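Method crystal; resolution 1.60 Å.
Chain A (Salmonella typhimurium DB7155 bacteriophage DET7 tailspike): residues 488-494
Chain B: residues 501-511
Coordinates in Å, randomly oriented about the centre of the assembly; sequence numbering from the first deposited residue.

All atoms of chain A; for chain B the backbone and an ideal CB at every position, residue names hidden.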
# COMPACT_ATOMS: atom_id res chain seq x y z
N GLU A 488 1.75 34.52 -22.52
CA GLU A 488 0.92 35.61 -22.02
C GLU A 488 0.68 35.48 -20.53
O GLU A 488 0.61 34.37 -19.97
CB GLU A 488 -0.39 35.76 -22.71
CG GLU A 488 -1.21 34.57 -22.75
CD GLU A 488 -2.66 34.75 -23.28
OE1 GLU A 488 -3.13 35.86 -23.68
OE2 GLU A 488 -3.34 33.70 -23.33
N LEU A 489 0.47 36.65 -19.92
CA LEU A 489 0.07 36.79 -18.54
C LEU A 489 -1.29 37.49 -18.62
O LEU A 489 -1.40 38.57 -19.21
CB LEU A 489 1.07 37.74 -17.84
CG LEU A 489 1.18 37.79 -16.37
CD1 LEU A 489 1.70 36.42 -15.93
CD2 LEU A 489 2.19 38.93 -16.08
N THR A 490 -2.32 36.83 -18.10
CA THR A 490 -3.71 37.32 -18.20
C THR A 490 -4.38 37.53 -16.85
O THR A 490 -3.96 37.01 -15.82
CB THR A 490 -4.61 36.34 -19.01
OG1 THR A 490 -4.97 35.22 -18.20
CG2 THR A 490 -3.94 35.84 -20.29
N ALA A 491 -5.48 38.30 -16.92
CA ALA A 491 -6.29 38.62 -15.73
C ALA A 491 -7.77 38.63 -16.14
O ALA A 491 -8.14 39.15 -17.22
CB ALA A 491 -5.92 40.00 -15.15
N LEU A 492 -8.62 38.19 -15.21
CA LEU A 492 -10.08 38.24 -15.32
C LEU A 492 -10.66 39.66 -15.22
O LEU A 492 -10.27 40.46 -14.37
CB LEU A 492 -10.65 37.43 -14.12
CG LEU A 492 -12.17 37.25 -13.97
CD1 LEU A 492 -12.74 36.33 -15.01
CD2 LEU A 492 -12.51 36.78 -12.54
N SER A 493 -11.59 39.96 -16.11
CA SER A 493 -12.35 41.23 -16.02
C SER A 493 -13.76 40.98 -16.57
O SER A 493 -13.91 40.23 -17.55
CB SER A 493 -11.67 42.37 -16.80
OG SER A 493 -12.39 43.61 -16.60
N GLY A 494 -14.72 41.68 -15.99
CA GLY A 494 -16.14 41.49 -16.38
C GLY A 494 -16.58 40.03 -16.38
O GLY A 494 -17.39 39.62 -17.27
N UNK B 501 7.49 44.87 -8.92
CA UNK B 501 6.26 44.20 -9.34
C UNK B 501 5.66 44.81 -10.62
O UNK B 501 5.32 46.01 -10.61
CB UNK B 501 5.23 44.26 -8.21
N UNK B 502 5.51 44.00 -11.66
CA UNK B 502 4.76 44.33 -12.88
C UNK B 502 3.32 43.80 -12.75
O UNK B 502 3.13 42.66 -12.33
CB UNK B 502 5.44 43.74 -14.12
N UNK B 503 2.33 44.68 -12.93
CA UNK B 503 0.92 44.37 -12.59
C UNK B 503 -0.01 44.60 -13.77
O UNK B 503 0.06 45.64 -14.43
CB UNK B 503 0.46 45.22 -11.41
N UNK B 504 -0.90 43.66 -13.99
CA UNK B 504 -1.88 43.71 -15.07
C UNK B 504 -3.31 43.70 -14.44
O UNK B 504 -3.68 42.79 -13.72
CB UNK B 504 -1.68 42.53 -16.03
N UNK B 505 -4.07 44.75 -14.78
CA UNK B 505 -5.50 44.94 -14.43
C UNK B 505 -5.76 45.32 -12.95
O UNK B 505 -6.87 45.15 -12.47
CB UNK B 505 -6.26 43.65 -14.75
N UNK B 506 -4.77 45.82 -12.24
CA UNK B 506 -5.04 46.28 -10.87
C UNK B 506 -6.07 47.43 -10.93
O UNK B 506 -6.03 48.28 -11.84
CB UNK B 506 -3.75 46.73 -10.18
N UNK B 507 -7.05 47.34 -10.03
CA UNK B 507 -8.15 48.33 -9.96
C UNK B 507 -9.19 48.17 -11.07
O UNK B 507 -10.12 48.99 -11.23
CB UNK B 507 -7.57 49.75 -10.02
N UNK B 508 -9.05 47.11 -11.86
CA UNK B 508 -9.84 46.87 -13.06
C UNK B 508 -9.74 48.00 -14.10
O UNK B 508 -10.63 48.22 -14.92
CB UNK B 508 -11.30 46.67 -12.67
N UNK B 509 -8.58 48.67 -14.10
CA UNK B 509 -8.31 49.71 -15.10
C UNK B 509 -7.86 49.15 -16.46
O UNK B 509 -7.70 49.92 -17.42
CB UNK B 509 -7.24 50.66 -14.57
N UNK B 510 -7.58 47.83 -16.54
CA UNK B 510 -7.19 47.18 -17.80
C UNK B 510 -5.88 47.69 -18.39
O UNK B 510 -5.64 47.68 -19.60
CB UNK B 510 -8.30 47.37 -18.83
N UNK B 511 -5.00 48.12 -17.51
CA UNK B 511 -3.68 48.60 -17.87
C UNK B 511 -2.55 47.77 -17.21
O UNK B 511 -2.78 46.88 -16.40
CB UNK B 511 -3.55 50.07 -17.48

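Position 501 lies beyond the reach of chain A, and its strand backbone suits many residues. It is Ser B501.

At position 502 CA-to-CB points toward chain A, but nothing lies within 5.5 Å of the ideal CB. Leu A489 is the nearest apolar group, so a long apolar side chain would suit. The residue is Leu B502, whose CD2 comes to 4.5 Å from CD2 of Leu A489.

Position 503 points away, and chain A sets no demand. It is Lys B503, whose NZ donates to O of Ser B501 at 3.1 Å.

Position 504 points toward chain A again. Its ideal CB is 5.0 Å from CB of Ala A491. The extended backbone suits valine, isoleucine or threonine. It is Val B504. CG2 of Val B504 lies 4.3 Å from CD2 of Leu A489, and CG1 of Val B504 lies 4.4 Å from CB of Ala A491.

At position 505 CA-to-CB points toward chain A. Phi is 74° and psi 20°, a left-handed turn that favours glycine, asparagine or aspartate. The ideal CB is 3.7 Å from CB of Ala A491 and 5.1 Å from O of Leu A492. That carbonyl favours a donor, so asparagine fits well. It is Asn B505. ND2 of Asn B505 sits 3.2 Å from O of Leu A492. OD1 of Asn B505 accepts from the backbone N of 510 at 2.9 Å, which braces the turn.

Positions 506 and 507 are out of reach. Many residues would suit 506, which is Arg B506. The phi of 75° at 507 favours glycine, and it is Gly B507.

Position 508 has phi 59° and psi 29°, again favouring glycine, asparagine or aspartate. CA-to-CB points sideways, with the ideal CB 5.1 Å from OG of Ser A493. A short acceptor could reach that hydroxyl. It is Asp B508, and its end comes nearer: OG of Ser A493 donates to OD1 of Asp B508 at 2.7 Å. OD1 of Asp B508 also accepts from ND2 of Asn B505 at 3.0 Å. Water 1 donates to OD2 of Asp B508 at 2.8 Å and accepts from N of Gly A494 at 2.8 Å, making a second link.

Position 509 points away and is free of chain A. It is Tyr B509.

Position 510 points sideways. Phi 64° and psi 29° suit glycine or asparagine, though other residues can adopt them. The ideal CB has nothing of chain A within 5.5 Å, but a longer side chain can bend closer. It is Lys B510. CE of Lys B510 comes 3.5 Å from OG of Ser A493. NZ of Lys B510 donates to O of Asp B508 at 2.8 Å and forms a salt bridge with OD2 of Asp B508 at 3.3 Å.

Position 511 is out of reach. It is Thr B511.

Chain B 501-511: SLKVNRGDYKT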
# COMPACT_ATOMS: atom_id res chain seq x y z
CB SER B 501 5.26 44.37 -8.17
OG SER B 501 3.95 44.02 -8.53
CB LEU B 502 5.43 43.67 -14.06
CG LEU B 502 4.77 44.08 -15.37
CD1 LEU B 502 5.75 44.23 -16.43
CD2 LEU B 502 3.68 43.11 -15.71
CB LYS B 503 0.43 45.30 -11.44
CG LYS B 503 1.44 45.48 -10.27
CD LYS B 503 0.98 46.46 -9.16
CE LYS B 503 2.11 46.81 -8.14
NZ LYS B 503 3.30 47.52 -8.77
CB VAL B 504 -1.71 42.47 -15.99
CG1 VAL B 504 -2.78 42.44 -17.06
CG2 VAL B 504 -0.30 42.45 -16.65
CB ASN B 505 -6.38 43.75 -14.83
CG ASN B 505 -7.84 44.14 -14.92
OD1 ASN B 505 -8.14 45.22 -15.47
ND2 ASN B 505 -8.75 43.27 -14.44
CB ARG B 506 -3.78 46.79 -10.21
CG ARG B 506 -3.94 46.92 -8.68
CD ARG B 506 -2.78 47.59 -7.96
NE ARG B 506 -2.49 48.84 -8.62
CZ ARG B 506 -3.16 49.96 -8.40
NH1 ARG B 506 -4.06 50.04 -7.43
NH2 ARG B 506 -2.86 51.03 -9.10
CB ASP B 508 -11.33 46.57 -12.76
CG ASP B 508 -11.99 45.72 -13.84
OD1 ASP B 508 -11.42 44.71 -14.33
OD2 ASP B 508 -13.12 46.07 -14.27
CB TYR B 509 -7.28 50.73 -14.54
CG TYR B 509 -7.75 51.45 -13.29
CD1 TYR B 509 -8.90 52.25 -13.34
CD2 TYR B 509 -7.03 51.42 -12.11
CE1 TYR B 509 -9.32 52.91 -12.21
CE2 TYR B 509 -7.45 52.05 -10.99
CZ TYR B 509 -8.57 52.83 -11.04
OH TYR B 509 -8.97 53.48 -9.88
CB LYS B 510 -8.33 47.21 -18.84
CG LYS B 510 -9.64 46.59 -18.31
CD LYS B 510 -10.84 47.27 -18.81
CE LYS B 510 -12.09 46.82 -18.04
NZ LYS B 510 -12.53 47.82 -16.98
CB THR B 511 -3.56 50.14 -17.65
OG1 THR B 511 -2.42 50.63 -18.40
CG2 THR B 511 -3.42 50.50 -16.20
O HOH W 1 -14.93 43.87 -14.21
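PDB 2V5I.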